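PDB 2PQQ: putative transcriptional regulator from Streptomyces coelicolor A3, which probably binds cAMP through this N-terminal domain and regulates transcription as a DNA-binding factor of the CRP family. Local coordinates for residues 13-24 against 114-125. Residues are numbered along the deposited sequence; the frame is centred on the assembly and turned at random.
Sequences FAALDDEQSAEL and WLNVRPEVATAL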
ATOM      1  N   PHE A  13      -2.207  -8.800  19.767  1.00 36.13           N
ATOM      2  CA  PHE A  13      -2.584  -9.112  21.158  1.00 35.49           C
ATOM      3  C   PHE A  13      -2.303  -7.962  22.123  1.00 35.41           C
ATOM      4  O   PHE A  13      -2.412  -8.134  23.340  1.00 35.14           O
ATOM      5  CB  PHE A  13      -1.850 -10.356  21.649  1.00 34.96           C
ATOM      6  CG  PHE A  13      -2.140 -11.595  20.859  1.00 36.90           C
ATOM      7  CD1 PHE A  13      -3.455 -11.996  20.598  1.00 35.02           C
ATOM      8  CD2 PHE A  13      -1.092 -12.394  20.408  1.00 36.29           C
ATOM      9  CE1 PHE A  13      -3.711 -13.177  19.892  1.00 36.96           C
ATOM     10  CE2 PHE A  13      -1.339 -13.565  19.721  1.00 36.92           C
ATOM     11  CZ  PHE A  13      -2.643 -13.964  19.445  1.00 35.81           C
ATOM     12  N   ALA A  14      -1.939  -6.798  21.578  1.00 35.30           N
ATOM     13  CA  ALA A  14      -1.508  -5.665  22.396  1.00 35.05           C
ATOM     14  C   ALA A  14      -2.559  -5.225  23.411  1.00 34.64           C
ATOM     15  O   ALA A  14      -2.210  -4.797  24.511  1.00 33.95           O
ATOM     16  CB  ALA A  14      -1.069  -4.470  21.517  1.00 35.48           C
ATOM     17  N   ALA A  15      -3.841  -5.341  23.057  1.00 34.37           N
ATOM     18  CA  ALA A  15      -4.905  -4.794  23.914  1.00 34.56           C
ATOM     19  C   ALA A  15      -5.508  -5.803  24.889  1.00 34.96           C
ATOM     20  O   ALA A  15      -6.384  -5.456  25.684  1.00 35.14           O
ATOM     21  CB  ALA A  15      -6.001  -4.144  23.074  1.00 34.68           C
ATOM     22  N   LEU A  16      -5.033  -7.040  24.840  1.00 34.57           N
ATOM     23  CA  LEU A  16      -5.560  -8.097  25.698  1.00 34.93           C
ATOM     24  C   LEU A  16      -5.299  -7.736  27.137  1.00 34.93           C
ATOM     25  O   LEU A  16      -4.205  -7.213  27.467  1.00 33.19           O
ATOM     26  CB  LEU A  16      -4.905  -9.447  25.366  1.00 35.11           C
ATOM     27  CG  LEU A  16      -5.210 -10.209  24.057  1.00 36.23           C
ATOM     28  CD1 LEU A  16      -4.728 -11.640  24.213  1.00 35.20           C
ATOM     29  CD2 LEU A  16      -6.709 -10.198  23.653  1.00 37.24           C
ATOM     30  N   ASP A  17      -6.301  -7.978  27.988  1.00 35.76           N
ATOM     31  CA  ASP A  17      -6.116  -7.832  29.436  1.00 36.80           C
ATOM     32  C   ASP A  17      -5.297  -9.005  29.998  1.00 37.62           C
ATOM     33  O   ASP A  17      -4.939  -9.931  29.252  1.00 36.82           O
ATOM     34  CB  ASP A  17      -7.450  -7.601  30.195  1.00 37.24           C
ATOM     35  CG  ASP A  17      -8.429  -8.775  30.090  1.00 38.83           C
ATOM     36  OD1 ASP A  17      -8.002  -9.933  29.863  1.00 39.07           O
ATOM     37  OD2 ASP A  17      -9.653  -8.525  30.258  1.00 38.50           O
ATOM     38  N   ASP A  18      -4.990  -8.951  31.294  1.00 38.17           N
ATOM     39  CA  ASP A  18      -4.180  -9.983  31.944  1.00 39.44           C
ATOM     40  C   ASP A  18      -4.858 -11.360  31.898  1.00 40.09           C
ATOM     41  O   ASP A  18      -4.185 -12.381  31.691  1.00 40.22           O
ATOM     42  CB  ASP A  18      -3.838  -9.587  33.388  1.00 39.30           C
ATOM     43  CG  ASP A  18      -2.844  -8.418  33.473  1.00 40.60           C
ATOM     44  OD1 ASP A  18      -2.342  -7.948  32.419  1.00 41.36           O
ATOM     45  OD2 ASP A  18      -2.553  -7.973  34.607  1.00 38.88           O
ATOM     46  N   GLU A  19      -6.182 -11.395  32.064  1.00 40.58           N
ATOM     47  CA  GLU A  19      -6.894 -12.674  32.043  1.00 41.72           C
ATOM     48  C   GLU A  19      -6.870 -13.274  30.643  1.00 40.59           C
ATOM     49  O   GLU A  19      -6.616 -14.466  30.496  1.00 41.16           O
ATOM     50  CB  GLU A  19      -8.340 -12.584  32.586  1.00 41.32           C
ATOM     51  CG  GLU A  19      -9.296 -13.627  31.935  1.00 43.94           C
ATOM     52  CD  GLU A  19     -10.457 -14.123  32.809  1.00 45.02           C
ATOM     53  OE1 GLU A  19     -11.607 -14.140  32.292  1.00 50.54           O
ATOM     54  OE2 GLU A  19     -10.241 -14.526  33.988  1.00 48.55           O
ATOM     55  N   GLN A  20      -7.132 -12.458  29.621  1.00 39.78           N
ATOM     56  CA  GLN A  20      -7.136 -12.942  28.242  1.00 38.82           C
ATOM     57  C   GLN A  20      -5.737 -13.412  27.839  1.00 38.26           C
ATOM     58  O   GLN A  20      -5.597 -14.426  27.160  1.00 38.94           O
ATOM     59  CB  GLN A  20      -7.676 -11.889  27.272  1.00 39.06           C
ATOM     60  CG  GLN A  20      -9.153 -11.516  27.495  1.00 39.27           C
ATOM     61  CD  GLN A  20      -9.508 -10.150  26.935  1.00 41.46           C
ATOM     62  OE1 GLN A  20      -8.645  -9.264  26.770  1.00 41.76           O
ATOM     63  NE2 GLN A  20     -10.787  -9.965  26.645  1.00 38.83           N
ATOM     64  N   SER A  21      -4.719 -12.686  28.278  1.00 37.70           N
ATOM     65  CA  SER A  21      -3.320 -13.056  28.041  1.00 37.78           C
ATOM     66  C   SER A  21      -2.981 -14.403  28.712  1.00 38.05           C
ATOM     67  O   SER A  21      -2.208 -15.190  28.168  1.00 37.69           O
ATOM     68  CB  SER A  21      -2.388 -11.974  28.583  1.00 37.22           C
ATOM     69  OG  SER A  21      -2.619 -10.720  27.952  1.00 36.74           O
ATOM     70  N   ALA A  22      -3.533 -14.641  29.906  1.00 37.67           N
ATOM     71  CA  ALA A  22      -3.365 -15.932  30.573  1.00 37.58           C
ATOM     72  C   ALA A  22      -3.996 -17.089  29.757  1.00 37.89           C
ATOM     73  O   ALA A  22      -3.383 -18.158  29.608  1.00 38.01           O
ATOM     74  CB  ALA A  22      -3.925 -15.867  32.002  1.00 38.28           C
ATOM     75  N   GLU A  23      -5.188 -16.857  29.202  1.00 36.90           N
ATOM     76  CA  GLU A  23      -5.897 -17.860  28.400  1.00 37.85           C
ATOM     77  C   GLU A  23      -5.125 -18.192  27.123  1.00 36.83           C
ATOM     78  O   GLU A  23      -4.966 -19.356  26.777  1.00 36.90           O
ATOM     79  CB  GLU A  23      -7.294 -17.373  28.009  1.00 37.69           C
ATOM     80  CG  GLU A  23      -8.225 -17.048  29.185  1.00 40.44           C
ATOM     81  CD  GLU A  23      -9.477 -16.270  28.743  1.00 40.10           C
ATOM     82  OE1 GLU A  23      -9.442 -15.611  27.683  1.00 40.93           O
ATOM     83  OE2 GLU A  23     -10.497 -16.332  29.452  1.00 43.46           O
ATOM     84  N   LEU A  24      -4.689 -17.141  26.434  1.00 36.24           N
ATOM     85  CA  LEU A  24      -3.773 -17.217  25.290  1.00 35.87           C
ATOM     86  C   LEU A  24      -2.562 -18.086  25.611  1.00 35.56           C
ATOM     87  O   LEU A  24      -2.258 -19.022  24.866  1.00 35.67           O
ATOM     88  CB  LEU A  24      -3.319 -15.814  24.895  1.00 35.22           C
ATOM     89  CG  LEU A  24      -2.296 -15.718  23.753  1.00 35.70           C
ATOM     90  CD1 LEU A  24      -2.730 -16.486  22.428  1.00 37.13           C
ATOM     91  CD2 LEU A  24      -1.985 -14.236  23.506  1.00 35.86           C
ATOM     92  N   TRP A 114     -10.897 -21.305  22.583  1.00 35.69           N
ATOM     93  CA  TRP A 114     -10.613 -20.095  23.335  1.00 36.96           C
ATOM     94  C   TRP A 114     -11.795 -19.140  23.262  1.00 37.56           C
ATOM     95  O   TRP A 114     -12.281 -18.685  24.293  1.00 37.19           O
ATOM     96  CB  TRP A 114      -9.308 -19.465  22.866  1.00 37.67           C
ATOM     97  CG  TRP A 114      -8.914 -18.209  23.586  1.00 38.05           C
ATOM     98  CD1 TRP A 114      -9.331 -17.772  24.848  1.00 38.87           C
ATOM     99  CD2 TRP A 114      -7.999 -17.234  23.108  1.00 37.73           C
ATOM    100  NE1 TRP A 114      -8.723 -16.568  25.142  1.00 39.01           N
ATOM    101  CE2 TRP A 114      -7.888 -16.231  24.105  1.00 38.07           C
ATOM    102  CE3 TRP A 114      -7.249 -17.108  21.931  1.00 38.18           C
ATOM    103  CZ2 TRP A 114      -7.069 -15.114  23.944  1.00 40.02           C
ATOM    104  CZ3 TRP A 114      -6.432 -15.990  21.776  1.00 39.24           C
ATOM    105  CH2 TRP A 114      -6.364 -15.005  22.776  1.00 37.76           C
ATOM    106  N   LEU A 115     -12.306 -18.891  22.056  1.00 39.04           N
ATOM    107  CA  LEU A 115     -13.496 -18.030  21.899  1.00 40.19           C
ATOM    108  C   LEU A 115     -14.711 -18.547  22.664  1.00 40.63           C
ATOM    109  O   LEU A 115     -15.477 -17.754  23.201  1.00 40.52           O
ATOM    110  CB  LEU A 115     -13.855 -17.798  20.427  1.00 40.53           C
ATOM    111  CG  LEU A 115     -12.749 -17.296  19.493  1.00 43.31           C
ATOM    112  CD1 LEU A 115     -13.355 -16.932  18.110  1.00 44.66           C
ATOM    113  CD2 LEU A 115     -11.959 -16.122  20.086  1.00 43.59           C
ATOM    114  N   ASN A 116     -14.868 -19.867  22.729  1.00 40.96           N
ATOM    115  CA  ASN A 116     -15.949 -20.498  23.499  1.00 41.83           C
ATOM    116  C   ASN A 116     -15.841 -20.270  25.000  1.00 41.64           C
ATOM    117  O   ASN A 116     -16.844 -20.141  25.678  1.00 42.59           O
ATOM    118  CB  ASN A 116     -15.988 -22.005  23.232  1.00 42.21           C
ATOM    119  CG  ASN A 116     -16.449 -22.339  21.823  1.00 44.29           C
ATOM    120  OD1 ASN A 116     -16.735 -23.499  21.498  1.00 45.48           O
ATOM    121  ND2 ASN A 116     -16.502 -21.323  20.969  1.00 45.21           N
ATOM    122  N   VAL A 117     -14.620 -20.240  25.514  1.00 40.82           N
ATOM    123  CA  VAL A 117     -14.377 -19.973  26.930  1.00 40.75           C
ATOM    124  C   VAL A 117     -14.514 -18.475  27.251  1.00 40.57           C
ATOM    125  O   VAL A 117     -14.942 -18.092  28.350  1.00 38.59           O
ATOM    126  CB  VAL A 117     -12.965 -20.502  27.319  1.00 40.70           C
ATOM    127  CG1 VAL A 117     -12.447 -19.870  28.581  1.00 41.16           C
ATOM    128  CG2 VAL A 117     -12.995 -22.027  27.431  1.00 39.08           C
ATOM    129  N   ARG A 118     -14.145 -17.636  26.283  1.00 40.51           N
ATOM    130  CA  ARG A 118     -14.015 -16.192  26.513  1.00 41.34           C
ATOM    131  C   ARG A 118     -14.461 -15.424  25.264  1.00 41.61           C
ATOM    132  O   ARG A 118     -13.640 -14.989  24.443  1.00 41.32           O
ATOM    133  CB  ARG A 118     -12.580 -15.856  26.897  1.00 41.66           C
ATOM    134  CG  ARG A 118     -12.313 -14.386  27.349  1.00 45.12           C
ATOM    135  CD  ARG A 118     -13.198 -13.911  28.483  1.00 49.03           C
ATOM    136  NE  ARG A 118     -13.383 -14.919  29.528  1.00 54.49           N
ATOM    137  CZ  ARG A 118     -14.514 -15.079  30.222  1.00 56.70           C
ATOM    138  NH1 ARG A 118     -15.577 -14.314  29.968  1.00 57.26           N
ATOM    139  NH2 ARG A 118     -14.588 -16.017  31.161  1.00 58.03           N
ATOM    140  N   PRO A 119     -15.775 -15.237  25.137  1.00 42.22           N
ATOM    141  CA  PRO A 119     -16.397 -14.719  23.919  1.00 42.91           C
ATOM    142  C   PRO A 119     -15.981 -13.285  23.575  1.00 42.77           C
ATOM    143  O   PRO A 119     -16.058 -12.899  22.405  1.00 42.80           O
ATOM    144  CB  PRO A 119     -17.897 -14.781  24.235  1.00 43.16           C
ATOM    145  CG  PRO A 119     -18.020 -15.642  25.447  1.00 43.99           C
ATOM    146  CD  PRO A 119     -16.763 -15.448  26.209  1.00 42.12           C
ATOM    147  N   GLU A 120     -15.557 -12.513  24.583  1.00 42.30           N
ATOM    148  CA  GLU A 120     -15.067 -11.143  24.382  1.00 42.16           C
ATOM    149  C   GLU A 120     -13.813 -11.073  23.517  1.00 41.06           C
ATOM    150  O   GLU A 120     -13.495 -10.019  22.953  1.00 40.06           O
ATOM    151  CB  GLU A 120     -14.760 -10.463  25.726  1.00 43.02           C
ATOM    152  CG  GLU A 120     -15.982 -10.073  26.530  1.00 46.03           C
ATOM    153  CD  GLU A 120     -15.685  -9.007  27.581  1.00 51.59           C
ATOM    154  OE1 GLU A 120     -16.097  -9.192  28.751  1.00 51.93           O
ATOM    155  OE2 GLU A 120     -15.055  -7.973  27.232  1.00 54.56           O
ATOM    156  N   VAL A 121     -13.087 -12.189  23.450  1.00 39.89           N
ATOM    157  CA  VAL A 121     -11.854 -12.280  22.690  1.00 38.92           C
ATOM    158  C   VAL A 121     -12.134 -12.104  21.200  1.00 38.58           C
ATOM    159  O   VAL A 121     -11.322 -11.508  20.517  1.00 37.52           O
ATOM    160  CB  VAL A 121     -11.083 -13.595  22.981  1.00 39.50           C
ATOM    161  CG1 VAL A 121      -9.949 -13.848  21.964  1.00 39.79           C
ATOM    162  CG2 VAL A 121     -10.493 -13.566  24.387  1.00 41.06           C
ATOM    163  N   ALA A 122     -13.266 -12.623  20.706  1.00 37.71           N
ATOM    164  CA  ALA A 122     -13.597 -12.540  19.275  1.00 38.03           C
ATOM    165  C   ALA A 122     -13.700 -11.091  18.858  1.00 38.16           C
ATOM    166  O   ALA A 122     -13.109 -10.677  17.868  1.00 38.42           O
ATOM    167  CB  ALA A 122     -14.928 -13.299  18.948  1.00 37.95           C
ATOM    168  N   THR A 123     -14.419 -10.315  19.663  1.00 38.17           N
ATOM    169  CA  THR A 123     -14.565  -8.894  19.480  1.00 37.98           C
ATOM    170  C   THR A 123     -13.219  -8.158  19.535  1.00 37.27           C
ATOM    171  O   THR A 123     -12.946  -7.286  18.698  1.00 35.70           O
ATOM    172  CB  THR A 123     -15.547  -8.373  20.536  1.00 38.47           C
ATOM    173  OG1 THR A 123     -16.805  -9.006  20.295  1.00 41.72           O
ATOM    174  CG2 THR A 123     -15.727  -6.882  20.433  1.00 40.51           C
ATOM    175  N   ALA A 124     -12.381  -8.526  20.503  1.00 36.10           N
ATOM    176  CA  ALA A 124     -11.052  -7.920  20.645  1.00 34.97           C
ATOM    177  C   ALA A 124     -10.130  -8.278  19.468  1.00 34.37           C
ATOM    178  O   ALA A 124      -9.413  -7.417  18.940  1.00 33.58           O
ATOM    179  CB  ALA A 124     -10.431  -8.319  21.972  1.00 35.38           C
ATOM    180  N   LEU A 125     -10.160  -9.535  19.027  1.00 33.57           N
ATOM    181  CA  LEU A 125      -9.360  -9.905  17.864  1.00 32.97           C
ATOM    182  C   LEU A 125      -9.859  -9.224  16.604  1.00 32.36           C
ATOM    183  O   LEU A 125      -9.057  -8.725  15.826  1.00 33.07           O
ATOM    184  CB  LEU A 125      -9.281 -11.422  17.696  1.00 33.81           C
ATOM    185  CG  LEU A 125      -8.586 -12.101  18.887  1.00 34.21           C
ATOM    186  CD1 LEU A 125      -8.614 -13.585  18.678  1.00 36.53           C
ATOM    187  CD2 LEU A 125      -7.153 -11.579  19.128  1.00 33.50           C
TER
HETATM  188  O   HOH W   1     -12.528 -17.425  31.457  1.00 55.96           O
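Glu23 grips Trp114 and Arg118 through its two carboxylate oxygens. Trp114 NE1 donates to Glu23 OE1 at 2.8 Å, with the oxygen in the indole plane. The carboxylate and ring planes are 87° apart, and the N-H meets Glu23 OE1 from above the carboxylate plane. Arg118 NE donates to the syn lone pair of Glu23 OE2 at 3.2 Å. Here the two charged groups are nearly coplanar, 12° apart. The Arg118 chain is bent about CB-CG (chi2 54°) and again at the next bond, which brings NE back to the acid. A water also donates to Glu23 OE2. Glu19 OE1 adds a charge-only salt bridge over one guanidinium face, 3.4 Å from Arg118 NE.

The apolar part centres on the indole. Val121 CG1 lies over one face, and the backbone N and CA of Leu24 over the opposite one. Leu24 CD1 reaches Trp114 CZ3 at 3.8 Å, while Leu16 CD1 meets the edge at Trp114 CH2, 4.0 Å away. Farther along, Phe13 CE1 packs on Leu125 CD2 at 3.9 Å. The Gln20 chain runs alongside Val121 in the opposite sense, and Gln20 also forms a capping box with Asp17.

This joins helix 18-27 to helices 111-117 and 120-139 against strand 101-107 of the beta-roll, where Leu106 touches Trp114 and Leu24. One in-plane hydrogen bond, with packing on both faces, holds the buried indole's rotation, and two acids probably stabilise Arg118's positive charge.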